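Local coordinates for protein endoglucanase (Acetivibrio cellulolyticus, PDB 5NRM) that binds enzyme-borne dockerins through this cohesin domain, building the cellulosome, while the full-length scaffoldin probably also hydrolyses cellulose, at residues A[64-69]-A[95-100]. Numbering follows the deposited sequence.
Sequences FGINKE and ANLNFN
Ile66 reaches from strand 64-70 towards strand 92-101 and sets its CD1 against CD2 of Leu97 at 3.2 Å, closer than two methyls normally sit. Ile66 was modelled in two conformers, so the shortness of that approach in this one is doubtful. The two methyl ends meet, and the side chains cross at a slant. The isoleucine gets there by extension: CG1 lies anti to the backbone N (chi1 -169°) and chi2 is also extended (163°), so CD1 lies at the far end of a stretched chain. Leu97 has its CB turned to the side, and its CD2 branch makes the approach.

Two residues earlier on each strand, Phe64 and Ala95 meet more comfortably. The CZ corner of the ring stands 4.0 Å from Ala95 CB, which lies at the ring edge, near its plane. Phe94 meets the same ring edge-to-face.

The two strands are not paired: Ile66 and Ala95, the nearest CA atoms, are 8.7 Å apart, and the join is purely apolar. Beyond Ile66 the contact opens out. Asn67 turns outward and its ND2 bonds Leu60 O of the dockerin chain, while Lys68 and Glu69 form salt bridges with Asp71 and Lys73, respectively. Strand 64-70, at the edge of the sheet it forms with 73-79, 34-41 and 110-116, packs across the interior on strand 92-101, which pairs with 17-25 and 46-53 in the other sheet: face-to-face sheet packing in the jelly-roll beta-sandwich of a type I cohesin, with the dockerin on the outer face of the 64-70 sheet.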
ATOM      1  N   PHE A  64      -1.508   7.957   4.177  1.00  8.97           N
ATOM      2  CA  PHE A  64      -2.072   6.657   3.839  1.00  8.92           C
ATOM      3  C   PHE A  64      -3.188   6.726   2.858  1.00  9.19           C
ATOM      4  O   PHE A  64      -4.132   7.555   3.029  1.00  9.85           O
ATOM      5  CB  PHE A  64      -2.577   6.037   5.154  1.00  9.47           C
ATOM      6  CG  PHE A  64      -3.142   4.633   5.023  1.00 10.37           C
ATOM      7  CD1 PHE A  64      -2.358   3.490   5.275  1.00 10.43           C
ATOM      8  CD2 PHE A  64      -4.521   4.453   4.763  1.00 10.76           C
ATOM      9  CE1 PHE A  64      -2.911   2.233   5.195  1.00 11.27           C
ATOM     10  CE2 PHE A  64      -5.046   3.160   4.668  1.00 10.85           C
ATOM     11  CZ  PHE A  64      -4.242   2.088   4.879  1.00 10.76           C
ATOM     12  N   GLY A  65      -3.226   5.810   1.935  1.00  8.52           N
ATOM     13  CA  GLY A  65      -4.361   5.686   1.056  1.00  9.38           C
ATOM     14  C   GLY A  65      -4.676   4.245   0.690  1.00  9.64           C
ATOM     15  O   GLY A  65      -3.779   3.403   0.556  1.00  9.17           O
ATOM     16  N   ILE A  66      -5.968   3.986   0.405  1.00  9.90           N
ATOM     17  CA  ILE A  66      -6.439   2.733  -0.135  0.50  9.84           C
ATOM     18  C   ILE A  66      -7.477   3.041  -1.199  1.00 10.17           C
ATOM     19  O   ILE A  66      -8.374   3.892  -0.969  1.00 10.76           O
ATOM     20  CB  ILE A  66      -6.930   1.795   1.010  0.50  9.63           C
ATOM     21  CG1 ILE A  66      -7.170   0.381   0.480  0.50  9.88           C
ATOM     22  CG2 ILE A  66      -8.105   2.406   1.754  0.50 10.23           C
ATOM     23  CD1 ILE A  66      -7.247  -0.674   1.571  0.50  9.53           C
ATOM     24  N   ASN A  67      -7.400   2.401  -2.352  1.00  9.52           N
ATOM     25  CA  ASN A  67      -8.350   2.635  -3.434  1.00 10.49           C
ATOM     26  C   ASN A  67      -8.795   1.314  -4.036  1.00 10.58           C
ATOM     27  O   ASN A  67      -7.994   0.399  -4.226  1.00 10.13           O
ATOM     28  CB  ASN A  67      -7.703   3.508  -4.498  1.00 11.28           C
ATOM     29  CG  ASN A  67      -8.620   3.790  -5.663  1.00 11.98           C
ATOM     30  OD1 ASN A  67      -9.708   4.315  -5.466  1.00 14.43           O
ATOM     31  ND2 ASN A  67      -8.202   3.451  -6.845  1.00 13.04           N
ATOM     32  N   LYS A  68     -10.091   1.193  -4.308  1.00 10.51           N
ATOM     33  CA  LYS A  68     -10.584   0.053  -5.074  1.00 11.21           C
ATOM     34  C   LYS A  68     -10.308   0.307  -6.533  1.00 11.61           C
ATOM     35  O   LYS A  68     -10.951   1.176  -7.166  1.00 12.87           O
ATOM     36  CB  LYS A  68     -12.087  -0.147  -4.835  1.00 11.87           C
ATOM     37  CG  LYS A  68     -12.622  -1.336  -5.643  1.00 14.10           C
ATOM     38  CD  LYS A  68     -14.130  -1.509  -5.477  1.00 16.74           C
ATOM     39  CE  LYS A  68     -14.697  -2.477  -6.467  1.00 21.42           C
ATOM     40  NZ  LYS A  68     -16.145  -2.129  -6.631  1.00 25.94           N
ATOM     41  N   GLU A  69      -9.379  -0.438  -7.106  1.00 12.06           N
ATOM     42  CA  GLU A  69      -9.031  -0.233  -8.524  1.00 12.93           C
ATOM     43  C   GLU A  69     -10.137  -0.846  -9.425  1.00 13.53           C
ATOM     44  O   GLU A  69     -10.552  -0.283 -10.464  1.00 14.02           O
ATOM     45  CB  GLU A  69      -7.664  -0.829  -8.864  1.00 13.14           C
ATOM     46  CG  GLU A  69      -7.343  -0.785 -10.349  1.00 14.87           C
ATOM     47  CD  GLU A  69      -5.960  -1.329 -10.628  1.00 16.60           C
ATOM     48  OE1 GLU A  69      -5.116  -1.100  -9.782  1.00 16.99           O
ATOM     49  OE2 GLU A  69      -5.774  -2.007 -11.670  1.00 20.42           O
ATOM     50  N   ALA A  95      -4.052  -1.867   8.111  1.00  8.44           N
ATOM     51  CA  ALA A  95      -5.283  -1.454   7.407  1.00  8.52           C
ATOM     52  C   ALA A  95      -6.443  -2.265   7.914  1.00  9.04           C
ATOM     53  O   ALA A  95      -6.287  -3.464   8.192  1.00  9.24           O
ATOM     54  CB  ALA A  95      -5.164  -1.633   5.913  1.00  8.40           C
ATOM     55  N   ASN A  96      -7.612  -1.641   7.975  1.00  9.06           N
ATOM     56  CA  ASN A  96      -8.914  -2.334   8.230  1.00  9.16           C
ATOM     57  C   ASN A  96      -9.737  -2.257   6.964  1.00  8.18           C
ATOM     58  O   ASN A  96     -10.067  -1.126   6.544  1.00  8.72           O
ATOM     59  CB  ASN A  96      -9.614  -1.657   9.412  1.00  9.97           C
ATOM     60  CG  ASN A  96      -8.847  -1.886  10.707  1.00 10.58           C
ATOM     61  OD1 ASN A  96      -8.344  -0.886  11.371  1.00 13.71           O
ATOM     62  ND2 ASN A  96      -8.741  -3.122  11.088  1.00  9.65           N
ATOM     63  N   LEU A  97     -10.095  -3.407   6.407  1.00  8.37           N
ATOM     64  CA  LEU A  97     -10.830  -3.475   5.200  1.00  8.25           C
ATOM     65  C   LEU A  97     -12.285  -3.753   5.595  1.00  8.80           C
ATOM     66  O   LEU A  97     -12.559  -4.762   6.218  1.00  9.47           O
ATOM     67  CB  LEU A  97     -10.254  -4.546   4.303  1.00  8.23           C
ATOM     68  CG  LEU A  97      -8.762  -4.447   3.979  1.00  8.72           C
ATOM     69  CD1 LEU A  97      -8.404  -5.673   3.104  1.00  9.59           C
ATOM     70  CD2 LEU A  97      -8.411  -3.098   3.336  1.00  8.60           C
ATOM     71  N   ASN A  98     -13.173  -2.895   5.163  1.00  8.29           N
ATOM     72  CA  ASN A  98     -14.606  -3.018   5.495  1.00  9.25           C
ATOM     73  C   ASN A  98     -15.431  -3.519   4.318  1.00  8.84           C
ATOM     74  O   ASN A  98     -15.450  -2.909   3.257  1.00  8.95           O
ATOM     75  CB  ASN A  98     -15.136  -1.658   5.946  1.00 10.15           C
ATOM     76  CG  ASN A  98     -14.316  -1.066   7.050  1.00 11.84           C
ATOM     77  OD1 ASN A  98     -14.197  -1.702   8.090  1.00 16.28           O
ATOM     78  ND2 ASN A  98     -13.833   0.172   6.873  1.00 13.38           N
ATOM     79  N   PHE A  99     -16.006  -4.706   4.469  1.00  8.70           N
ATOM     80  CA  PHE A  99     -16.875  -5.315   3.494  1.00  9.09           C
ATOM     81  C   PHE A  99     -18.297  -5.499   4.032  1.00  9.56           C
ATOM     82  O   PHE A  99     -18.502  -5.665   5.218  1.00  9.57           O
ATOM     83  CB  PHE A  99     -16.326  -6.723   3.191  1.00  9.31           C
ATOM     84  CG  PHE A  99     -14.940  -6.728   2.592  1.00  9.36           C
ATOM     85  CD1 PHE A  99     -14.740  -6.475   1.234  1.00  9.53           C
ATOM     86  CD2 PHE A  99     -13.838  -6.944   3.427  1.00  9.24           C
ATOM     87  CE1 PHE A  99     -13.430  -6.554   0.727  1.00  9.33           C
ATOM     88  CE2 PHE A  99     -12.575  -7.035   2.920  1.00  9.66           C
ATOM     89  CZ  PHE A  99     -12.373  -6.778   1.569  1.00  9.73           C
ATOM     90  N   ASN A 100     -19.263  -5.632   3.109  1.00  9.84           N
ATOM     91  CA  ASN A 100     -20.537  -6.269   3.383  1.00 10.80           C
ATOM     92  C   ASN A 100     -20.457  -7.677   2.764  1.00 10.72           C
ATOM     93  O   ASN A 100     -20.004  -7.821   1.630  1.00 11.11           O
ATOM     94  CB  ASN A 100     -21.640  -5.480   2.730  1.00 11.60           C
ATOM     95  CG  ASN A 100     -21.962  -4.182   3.431  1.00 13.06           C
ATOM     96  OD1 ASN A 100     -21.753  -4.030   4.633  1.00 14.62           O
ATOM     97  ND2 ASN A 100     -22.409  -3.217   2.667  1.00 13.96           N
TER